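Local atomic coordinates of cytochrome P450 (CYP102L1) (Mycobacterium phage Adler, PDB entry 6N6Q), a protein that binds a haem group and probably acts as a monooxygenase that uses iron-activated oxygen to oxidise organic substrates. Residues 180-185 / 225-230; 318-323 / 432-437; 341-346 / 377-382. One frame throughout, in Å; residues are numbered along the deposited sequence.

Contact 1: residues 180-185 / 225-230; sequences SENPFI and RAEVDK
Phe184 and Glu227 cross at a slant where two helices come together, and their pairing illustrates how the aliphatic stem of a charged residue can serve as packing surface. Ring and carboxylate planes are only 19° apart. The ring atom CD1 of Phe184 rests 3.5 Å from CB of Glu227, while the glutamate chain runs on past the ring, bringing Glu227 OE2 within 3.4 Å of Phe184 CB. The kink at chi2 of Glu227 (124°) sets this course, since its first step runs straight out, with CG anti to the backbone N. Farther along the ring, CZ of Phe184 meets CG1 of Val228 at 3.9 Å, the two side chains crossing at about a right angle.

Asn182 completes the group. Its OD1, at the N-cap of helix 183-196, accepts from Phe184 N at 3.1 Å, with the donor in the amide plane on a lone pair. ND2 binds the carbonyl of Phe173, so both ends of the amide are held, and OD1 passes Glu227 OE2 at 3.8 Å without bonding, its amide turned nearly perpendicular to the carboxylate. The phenyl ring also touches Leu273 and Leu276 of helix 265-296. A capped helix start packed against helix 212-237 and helix 265-296 is the layering of the cytochrome P450 fold, in which the F and G helices cross over the long central helix.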
loop_
_atom_site.group_PDB
_atom_site.type_symbol
_atom_site.label_atom_id
_atom_site.label_comp_id
_atom_site.label_asym_id
_atom_site.label_seq_id
_atom_site.Cartn_x
_atom_site.Cartn_y
_atom_site.Cartn_z
ATOM N N SER A 180 20.024 3.948 12.549
ATOM C CA SER A 180 19.374 3.589 13.800
ATOM C C SER A 180 17.865 3.640 13.615
ATOM O O SER A 180 17.333 4.553 12.978
ATOM C CB SER A 180 19.802 4.531 14.926
ATOM O OG SER A 180 21.193 4.436 15.171
ATOM N N GLU A 181 17.174 2.647 14.165
ATOM C CA GLU A 181 15.730 2.548 14.021
ATOM C C GLU A 181 15.041 3.143 15.242
ATOM O O GLU A 181 15.459 2.914 16.380
ATOM C CB GLU A 181 15.294 1.095 13.824
ATOM C CG GLU A 181 13.936 0.958 13.149
ATOM C CD GLU A 181 13.903 1.597 11.770
ATOM O OE1 GLU A 181 14.907 1.483 11.034
ATOM O OE2 GLU A 181 12.879 2.222 11.422
ATOM N N ASN A 182 13.990 3.914 14.991
ATOM C CA ASN A 182 13.227 4.512 16.074
ATOM C C ASN A 182 12.584 3.411 16.917
ATOM O O ASN A 182 12.181 2.373 16.378
ATOM C CB ASN A 182 12.154 5.444 15.504
ATOM C CG ASN A 182 11.675 6.470 16.508
ATOM O OD1 ASN A 182 10.784 6.201 17.313
ATOM N ND2 ASN A 182 12.259 7.662 16.459
ATOM N N PRO A 183 12.499 3.583 18.237
ATOM C CA PRO A 183 11.823 2.559 19.051
ATOM C C PRO A 183 10.346 2.422 18.732
ATOM O O PRO A 183 9.809 1.310 18.807
ATOM C CB PRO A 183 12.053 3.043 20.490
ATOM C CG PRO A 183 12.334 4.511 20.361
ATOM C CD PRO A 183 13.066 4.664 19.061
ATOM N N PHE A 184 9.676 3.518 18.365
ATOM C CA PHE A 184 8.250 3.453 18.060
ATOM C C PHE A 184 7.980 2.542 16.868
ATOM O O PHE A 184 7.106 1.669 16.924
ATOM C CB PHE A 184 7.705 4.858 17.794
ATOM C CG PHE A 184 6.284 4.874 17.303
ATOM C CD1 PHE A 184 5.227 4.845 18.197
ATOM C CD2 PHE A 184 6.002 4.915 15.945
ATOM C CE1 PHE A 184 3.920 4.860 17.751
ATOM C CE2 PHE A 184 4.697 4.928 15.492
ATOM C CZ PHE A 184 3.654 4.901 16.397
ATOM N N ILE A 185 8.717 2.736 15.772
ATOM C CA ILE A 185 8.476 1.932 14.577
ATOM C C ILE A 185 8.823 0.469 14.831
ATOM O O ILE A 185 8.203 -0.431 14.252
ATOM C CB ILE A 185 9.249 2.515 13.375
ATOM C CG1 ILE A 185 9.059 1.651 12.127
ATOM C CG2 ILE A 185 10.717 2.665 13.696
ATOM C CD1 ILE A 185 7.626 1.581 11.652
ATOM N N ARG A 225 0.674 3.705 22.063
ATOM C CA ARG A 225 -0.395 4.650 22.374
ATOM C C ARG A 225 0.152 5.915 23.023
ATOM O O ARG A 225 -0.355 7.017 22.781
ATOM C CB ARG A 225 -1.428 3.984 23.285
ATOM C CG ARG A 225 -2.537 4.911 23.770
ATOM C CD ARG A 225 -3.414 5.364 22.616
ATOM N NE ARG A 225 -3.919 4.229 21.848
ATOM C CZ ARG A 225 -4.724 4.335 20.795
ATOM N NH1 ARG A 225 -5.123 5.529 20.379
ATOM N NH2 ARG A 225 -5.129 3.245 20.160
ATOM N N ALA A 226 1.188 5.780 23.855
ATOM C CA ALA A 226 1.752 6.950 24.519
ATOM C C ALA A 226 2.480 7.857 23.536
ATOM O O ALA A 226 2.448 9.083 23.687
ATOM C CB ALA A 226 2.693 6.519 25.642
ATOM N N GLU A 227 3.134 7.281 22.526
ATOM C CA GLU A 227 3.866 8.100 21.568
ATOM C C GLU A 227 2.919 8.865 20.652
ATOM O O GLU A 227 3.167 10.036 20.339
ATOM C CB GLU A 227 4.820 7.231 20.751
ATOM C CG GLU A 227 5.625 8.001 19.717
ATOM C CD GLU A 227 7.120 7.817 19.886
ATOM O OE1 GLU A 227 7.547 7.388 20.981
ATOM O OE2 GLU A 227 7.867 8.100 18.923
ATOM N N VAL A 228 1.831 8.229 20.209
ATOM C CA VAL A 228 0.889 8.933 19.343
ATOM C C VAL A 228 0.108 9.973 20.135
ATOM O O VAL A 228 -0.266 11.020 19.593
ATOM C CB VAL A 228 -0.049 7.946 18.619
ATOM C CG1 VAL A 228 0.733 7.093 17.633
ATOM C CG2 VAL A 228 -0.790 7.069 19.613
ATOM N N ASP A 229 -0.148 9.717 21.421
ATOM C CA ASP A 229 -0.773 10.735 22.259
ATOM C C ASP A 229 0.133 11.950 22.407
ATOM O O ASP A 229 -0.341 13.092 22.407
ATOM C CB ASP A 229 -1.117 10.158 23.632
ATOM C CG ASP A 229 -2.330 9.246 23.598
ATOM O OD1 ASP A 229 -3.181 9.416 22.700
ATOM O OD2 ASP A 229 -2.433 8.362 24.475
ATOM N N LYS A 230 1.442 11.722 22.534
ATOM C CA LYS A 230 2.376 12.838 22.638
ATOM C C LYS A 230 2.397 13.657 21.352
ATOM O O LYS A 230 2.490 14.889 21.397
ATOM C CB LYS A 230 3.776 12.324 22.977
ATOM C CG LYS A 230 4.763 13.423 23.348
ATOM C CD LYS A 230 6.008 12.856 24.016
ATOM C CE LYS A 230 6.917 13.969 24.522
ATOM N NZ LYS A 230 8.079 13.441 25.294
#

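Contact 2: residues 318-323 / 432-437; sequences PDFQFD and ALAAIL
Phe320 drives the rim of its ring against helix 422-439 at Ala434 and Ala435, residues whose small side chains let the aromatic come close to the helix backbone. CE1 of Phe320 lies 4.0 Å from CB of Ala434, and its CZ is 3.9 Å from the backbone N of Ala435. Both partners sit near the ring plane, so the phenyl meets the helix edge-on. The rotamer, with CG beside the backbone N and opposite the carbonyl carbon (chi1 -73°), sends the ring inward. One of its faces is taken by CB of Pro318, 3.6 Å above the plane and offset toward the rim, and Trp312 adds an edge-to-face contact.

The other side of the same peptide is quite different. Asp319, Gln321 and Asp323 are exposed and contribute nothing to the helix contact. An inverse gamma turn centred on Asp319, marked by a weak bond from Phe320 N to Pro318 O, sets this polar residue between the two inward-turned ones.

Within the fold, the segment just before helix 322-326 thus covers one flank of helix 422-439, while Ala435 also touches helix 119-145 and Leu433 faces helix 265-296.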
loop_
_atom_site.group_PDB
_atom_site.type_symbol
_atom_site.label_atom_id
_atom_site.label_comp_id
_atom_site.label_asym_id
_atom_site.label_seq_id
_atom_site.Cartn_x
_atom_site.Cartn_y
_atom_site.Cartn_z
ATOM N N PRO A 318 16.579 17.325 -9.272
ATOM C CA PRO A 318 15.482 18.026 -9.951
ATOM C C PRO A 318 14.764 19.003 -9.032
ATOM O O PRO A 318 14.489 18.708 -7.867
ATOM C CB PRO A 318 14.556 16.886 -10.390
ATOM C CG PRO A 318 15.448 15.693 -10.473
ATOM C CD PRO A 318 16.444 15.863 -9.368
ATOM N N ASP A 319 14.468 20.184 -9.577
ATOM C CA ASP A 319 13.654 21.192 -8.900
ATOM C C ASP A 319 12.189 20.807 -9.091
ATOM O O ASP A 319 11.476 21.328 -9.953
ATOM C CB ASP A 319 13.959 22.581 -9.450
ATOM C CG ASP A 319 13.060 23.659 -8.869
ATOM O OD1 ASP A 319 12.532 23.469 -7.752
ATOM O OD2 ASP A 319 12.878 24.697 -9.541
ATOM N N PHE A 320 11.742 19.861 -8.268
ATOM C CA PHE A 320 10.397 19.313 -8.392
ATOM C C PHE A 320 9.357 20.380 -8.070
ATOM O O PHE A 320 9.321 20.905 -6.954
ATOM C CB PHE A 320 10.221 18.112 -7.463
ATOM C CG PHE A 320 10.939 16.871 -7.918
ATOM C CD1 PHE A 320 10.500 16.166 -9.026
ATOM C CD2 PHE A 320 12.039 16.394 -7.221
ATOM C CE1 PHE A 320 11.155 15.019 -9.442
ATOM C CE2 PHE A 320 12.697 15.248 -7.632
ATOM C CZ PHE A 320 12.254 14.559 -8.744
ATOM N N GLN A 321 8.513 20.697 -9.046
ATOM C CA GLN A 321 7.316 21.489 -8.820
ATOM C C GLN A 321 6.095 20.595 -8.996
ATOM O O GLN A 321 6.127 19.616 -9.747
ATOM C CB GLN A 321 7.252 22.694 -9.764
ATOM C CG GLN A 321 7.966 22.473 -11.076
ATOM C CD GLN A 321 8.282 23.759 -11.818
ATOM O OE1 GLN A 321 7.488 24.701 -11.824
ATOM N NE2 GLN A 321 9.453 23.806 -12.449
ATOM N N PHE A 322 5.017 20.944 -8.286
ATOM C CA PHE A 322 3.886 20.032 -8.139
ATOM C C PHE A 322 3.302 19.622 -9.487
ATOM O O PHE A 322 2.955 18.451 -9.689
ATOM C CB PHE A 322 2.809 20.674 -7.263
ATOM C CG PHE A 322 1.546 19.869 -7.172
ATOM C CD1 PHE A 322 1.506 18.701 -6.429
ATOM C CD2 PHE A 322 0.400 20.278 -7.828
ATOM C CE1 PHE A 322 0.347 17.956 -6.346
ATOM C CE2 PHE A 322 -0.763 19.539 -7.747
ATOM C CZ PHE A 322 -0.789 18.377 -7.006
ATOM N N ASP A 323 3.188 20.566 -10.423
ATOM C CA ASP A 323 2.544 20.276 -11.700
ATOM C C ASP A 323 3.358 19.337 -12.579
ATOM O O ASP A 323 2.782 18.665 -13.441
ATOM C CB ASP A 323 2.269 21.577 -12.456
ATOM C CG ASP A 323 1.033 22.291 -11.953
ATOM O OD1 ASP A 323 0.036 21.605 -11.642
ATOM O OD2 ASP A 323 1.058 23.537 -11.867
ATOM N N ALA A 432 9.610 9.698 -6.233
ATOM C CA ALA A 432 10.673 8.813 -5.770
ATOM C C ALA A 432 11.392 8.161 -6.944
ATOM O O ALA A 432 12.628 8.115 -6.983
ATOM C CB ALA A 432 10.099 7.751 -4.832
ATOM N N LEU A 433 10.632 7.650 -7.915
ATOM C CA LEU A 433 11.246 6.993 -9.065
ATOM C C LEU A 433 11.938 7.997 -9.976
ATOM O O LEU A 433 13.013 7.713 -10.516
ATOM C CB LEU A 433 10.194 6.203 -9.841
ATOM C CG LEU A 433 9.790 4.862 -9.231
ATOM C CD1 LEU A 433 8.568 4.315 -9.932
ATOM C CD2 LEU A 433 10.942 3.877 -9.324
ATOM N N ALA A 434 11.335 9.174 -10.165
ATOM C CA ALA A 434 11.941 10.182 -11.027
ATOM C C ALA A 434 13.291 10.628 -10.485
ATOM O O ALA A 434 14.249 10.795 -11.248
ATOM C CB ALA A 434 11.005 11.380 -11.183
ATOM N N ALA A 435 13.390 10.813 -9.166
ATOM C CA ALA A 435 14.655 11.229 -8.571
ATOM C C ALA A 435 15.716 10.144 -8.704
ATOM O O ALA A 435 16.883 10.440 -8.985
ATOM C CB ALA A 435 14.446 11.601 -7.104
ATOM N N ILE A 436 15.332 8.883 -8.511
ATOM C CA ILE A 436 16.299 7.791 -8.585
ATOM C C ILE A 436 16.827 7.638 -10.009
ATOM O O ILE A 436 18.039 7.535 -10.229
ATOM C CB ILE A 436 15.669 6.486 -8.063
ATOM C CG1 ILE A 436 15.415 6.591 -6.557
ATOM C CG2 ILE A 436 16.559 5.293 -8.379
ATOM C CD1 ILE A 436 14.624 5.439 -5.985
ATOM N N LEU A 437 15.926 7.633 -10.995
ATOM C CA LEU A 437 16.347 7.500 -12.387
ATOM C C LEU A 437 17.162 8.700 -12.852
ATOM O O LEU A 437 18.040 8.557 -13.711
ATOM C CB LEU A 437 15.129 7.320 -13.290
ATOM C CG LEU A 437 14.392 5.986 -13.198
ATOM C CD1 LEU A 437 13.206 5.994 -14.139
ATOM C CD2 LEU A 437 15.337 4.842 -13.524
#

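Contact 3: residues 341-346 / 377-382; sequences LWPVAP and AAHTHR. With HEM (protoporphyrin IX containing Fe), chain E.
A histidine nitrogen set against hydrocarbon is the striking feature here: ND1 of His379 lies 3.7 Å from CG of Pro343, and the proline CB is almost as near, at 3.9 Å from the same nitrogen. The ring is approached obliquely, and the two side chains slide past each other in opposite directions. Torsion about the first bond of His379 (chi1 -72°) places CG opposite the carbonyl carbon, directing the imidazole from the end of helix 375-379 toward the proline. The polar atoms are provided for from other quarters. NE2 is hydrogen-bonded to the backbone N of Lys410, and ND1 makes a weak bond to the carbonyl of Leu339.

A second, apolar meeting lies one residue farther on. CG2 of Thr380 touches CD1 of Leu341 at 4.1 Å, the side chains crossing at about a right angle, and the same methyl is 3.9 Å from Leu341 O. The threonine divides its duties: its methyl packs across the contact, while OG1 turns back to the carbonyl of His376.

Beyond Pro343 the chain runs on to the haem, where Val344 CG2 lies 3.7 Å from the methyl CMB and Ala345 CB lies 3.7 Å from CMA. Arg340, the arginine of the family's ExxR motif, also binds His379 O. Because NE2 faces an N-H donor and ND1 a carbonyl, the bonding is consistent with a neutral imidazole carrying its proton on ND1, although the bond to Leu339 O is weak.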
loop_
_atom_site.group_PDB
_atom_site.type_symbol
_atom_site.label_atom_id
_atom_site.label_comp_id
_atom_site.label_asym_id
_atom_site.label_seq_id
_atom_site.Cartn_x
_atom_site.Cartn_y
_atom_site.Cartn_z
ATOM N N LEU A 341 1.105 -6.214 -12.664
ATOM C CA LEU A 341 1.795 -7.497 -12.609
ATOM C C LEU A 341 1.966 -7.985 -11.175
ATOM O O LEU A 341 1.927 -9.195 -10.922
ATOM C CB LEU A 341 3.154 -7.393 -13.303
ATOM C CG LEU A 341 3.722 -8.703 -13.851
ATOM C CD1 LEU A 341 2.739 -9.336 -14.823
ATOM C CD2 LEU A 341 5.064 -8.467 -14.523
ATOM N N TRP A 342 2.144 -7.067 -10.227
ATOM C CA TRP A 342 2.286 -7.422 -8.817
ATOM C C TRP A 342 1.593 -6.373 -7.965
ATOM O O TRP A 342 2.225 -5.427 -7.479
ATOM C CB TRP A 342 3.756 -7.564 -8.421
ATOM C CG TRP A 342 4.422 -8.732 -9.070
ATOM C CD1 TRP A 342 5.225 -8.709 -10.173
ATOM C CD2 TRP A 342 4.331 -10.103 -8.668
ATOM N NE1 TRP A 342 5.647 -9.981 -10.476
ATOM C CE2 TRP A 342 5.111 -10.856 -9.568
ATOM C CE3 TRP A 342 3.668 -10.767 -7.631
ATOM C CZ2 TRP A 342 5.245 -12.239 -9.465
ATOM C CZ3 TRP A 342 3.802 -12.142 -7.529
ATOM C CH2 TRP A 342 4.586 -12.863 -8.441
ATOM N N PRO A 343 0.286 -6.514 -7.750
ATOM C CA PRO A 343 -0.415 -5.564 -6.881
ATOM C C PRO A 343 -0.044 -5.787 -5.428
ATOM O O PRO A 343 -0.356 -6.840 -4.861
ATOM C CB PRO A 343 -1.897 -5.855 -7.148
ATOM C CG PRO A 343 -1.940 -7.233 -7.764
ATOM C CD PRO A 343 -0.540 -7.688 -8.078
ATOM N N VAL A 344 0.638 -4.809 -4.822
ATOM C CA VAL A 344 1.107 -4.966 -3.450
ATOM C C VAL A 344 -0.059 -5.228 -2.508
ATOM O O VAL A 344 0.081 -5.962 -1.524
ATOM C CB VAL A 344 1.931 -3.736 -3.020
ATOM C CG1 VAL A 344 3.216 -3.661 -3.828
ATOM C CG2 VAL A 344 1.122 -2.460 -3.186
ATOM N N ALA A 345 -1.220 -4.647 -2.789
ATOM C CA ALA A 345 -2.451 -5.071 -2.138
ATOM C C ALA A 345 -3.097 -6.126 -3.027
ATOM O O ALA A 345 -3.866 -5.787 -3.936
ATOM C CB ALA A 345 -3.391 -3.889 -1.907
ATOM N N PRO A 346 -2.809 -7.412 -2.801
ATOM C CA PRO A 346 -3.167 -8.435 -3.795
ATOM C C PRO A 346 -4.659 -8.691 -3.916
ATOM O O PRO A 346 -5.070 -9.377 -4.859
ATOM C CB PRO A 346 -2.433 -9.680 -3.289
ATOM C CG PRO A 346 -2.392 -9.493 -1.810
ATOM C CD PRO A 346 -2.249 -8.009 -1.575
ATOM N N ALA A 377 -4.592 -12.468 -9.542
ATOM C CA ALA A 377 -5.042 -13.347 -10.614
ATOM C C ALA A 377 -5.795 -12.566 -11.683
ATOM O O ALA A 377 -5.655 -12.846 -12.880
ATOM C CB ALA A 377 -5.915 -14.464 -10.044
ATOM N N ALA A 378 -6.589 -11.575 -11.271
ATOM C CA ALA A 378 -7.368 -10.802 -12.232
ATOM C C ALA A 378 -6.480 -9.885 -13.064
ATOM O O ALA A 378 -6.738 -9.674 -14.255
ATOM C CB ALA A 378 -8.443 -9.993 -11.503
ATOM N N HIS A 379 -5.430 -9.327 -12.457
ATOM C CA HIS A 379 -4.547 -8.433 -13.197
ATOM C C HIS A 379 -3.675 -9.191 -14.188
ATOM O O HIS A 379 -3.288 -8.635 -15.221
ATOM C CB HIS A 379 -3.676 -7.636 -12.229
ATOM C CG HIS A 379 -4.422 -6.587 -11.466
ATOM N ND1 HIS A 379 -3.806 -5.743 -10.568
ATOM C CD2 HIS A 379 -5.732 -6.244 -11.470
ATOM C CE1 HIS A 379 -4.705 -4.924 -10.051
ATOM N NE2 HIS A 379 -5.881 -5.207 -10.581
ATOM N N THR A 380 -3.351 -10.448 -13.893
ATOM C CA THR A 380 -2.588 -11.296 -14.798
ATOM C C THR A 380 -3.477 -12.263 -15.568
ATOM O O THR A 380 -2.967 -13.199 -16.193
ATOM C CB THR A 380 -1.519 -12.068 -14.022
ATOM O OG1 THR A 380 -2.149 -12.978 -13.112
ATOM C CG2 THR A 380 -0.639 -11.109 -13.236
ATOM N N HIS A 381 -4.791 -12.053 -15.540
ATOM C CA HIS A 381 -5.729 -12.951 -16.192
ATOM C C HIS A 381 -5.531 -12.935 -17.707
ATOM O O HIS A 381 -4.960 -12.002 -18.280
ATOM C CB HIS A 381 -7.167 -12.560 -15.835
ATOM C CG HIS A 381 -8.203 -13.507 -16.358
ATOM N ND1 HIS A 381 -8.948 -13.246 -17.487
ATOM C CD2 HIS A 381 -8.616 -14.714 -15.904
ATOM C CE1 HIS A 381 -9.776 -14.251 -17.707
ATOM N NE2 HIS A 381 -9.595 -15.155 -16.762
ATOM N N ARG A 382 -6.020 -13.996 -18.356
ATOM C CA ARG A 382 -5.864 -14.150 -19.798
ATOM C C ARG A 382 -6.539 -13.030 -20.581
ATOM O O ARG A 382 -6.162 -12.780 -21.730
ATOM C CB ARG A 382 -6.419 -15.510 -20.230
ATOM C CG ARG A 382 -6.039 -15.938 -21.639
ATOM C CD ARG A 382 -6.369 -17.407 -21.875
ATOM N NE ARG A 382 -7.794 -17.690 -21.721
ATOM C CZ ARG A 382 -8.658 -17.744 -22.729
ATOM N NH1 ARG A 382 -8.244 -17.538 -23.973
ATOM N NH2 ARG A 382 -9.937 -18.008 -22.496
HETATM C CHA HEM E . -7.536 1.306 1.401
HETATM C CHB HEM E . -4.138 -0.186 -1.737
HETATM C CHC HEM E . -1.315 3.564 -0.459
HETATM C CHD HEM E . -4.386 4.577 3.169
HETATM C C1A HEM E . -6.889 0.581 0.420
HETATM C C2A HEM E . -7.407 -0.567 -0.303
HETATM C C3A HEM E . -6.472 -0.974 -1.163
HETATM C C4A HEM E . -5.320 -0.105 -1.028
HETATM C CMA HEM E . -6.603 -2.169 -2.130
HETATM C CAA HEM E . -8.793 -1.221 -0.116
HETATM C CBA HEM E . -8.698 -2.242 1.015
HETATM C CGA HEM E . -9.972 -3.039 1.122
HETATM O O1A HEM E . -10.864 -2.885 0.247
HETATM O O2A HEM E . -10.095 -3.836 2.087
HETATM C C1B HEM E . -3.104 0.731 -1.708
HETATM C C2B HEM E . -1.971 0.763 -2.612
HETATM C C3B HEM E . -1.185 1.801 -2.261
HETATM C C4B HEM E . -1.803 2.454 -1.121
HETATM C CMB HEM E . -1.774 -0.257 -3.757
HETATM C CAB HEM E . 0.148 2.297 -2.882
HETATM C CBB HEM E . 0.782 1.719 -3.910
HETATM C C1C HEM E . -1.901 4.196 0.619
HETATM C C2C HEM E . -1.438 5.405 1.271
HETATM C C3C HEM E . -2.271 5.695 2.271
HETATM C C4C HEM E . -3.313 4.676 2.300
HETATM C CMC HEM E . -0.188 6.228 0.890
HETATM C CAC HEM E . -2.088 6.925 3.195
HETATM C CBC HEM E . -2.942 7.232 4.176
HETATM C C1D HEM E . -5.512 3.792 3.008
HETATM C C2D HEM E . -6.692 3.794 3.854
HETATM C C3D HEM E . -7.558 2.897 3.368
HETATM C C4D HEM E . -6.966 2.286 2.193
HETATM C CMD HEM E . -6.909 4.679 5.102
HETATM C CAD HEM E . -8.951 2.565 3.951
HETATM C CBD HEM E . -9.985 3.556 3.428
HETATM C CGD HEM E . -11.361 3.178 3.920
HETATM O O1D HEM E . -12.205 4.094 4.105
HETATM O O2D HEM E . -11.615 1.964 4.136
HETATM N NA HEM E . -5.612 0.827 -0.051
HETATM N NB HEM E . -2.967 1.775 -0.816
HETATM N NC HEM E . -3.044 3.785 1.276
HETATM N ND HEM E . -5.719 2.859 2.007
HETATM FE FE HEM E . -4.263 2.226 0.693
#

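In the fold
Helix 265-296 is the common reference: side chains from all three contacts touch it, contact 1 near Leu273 and Leu276, contacts 2 and 3 both around residues 289-294. Contact 1, between helices 183-196 and 212-237, is the partly buried one and mixes a carboxylate and an amide cap with aromatic packing. Contacts 2 and 3 are buried. Contact 2 joins apolar side chains, a ring edge against two alanines and the helix backbone, although its loop has a solvent-facing side; contact 3 pairs proline with a histidine whose polar needs are met elsewhere, and alone touches the haem. Contacts 1 and 3, their centres about 34 Å apart, lie on opposite sides of the chain's centre.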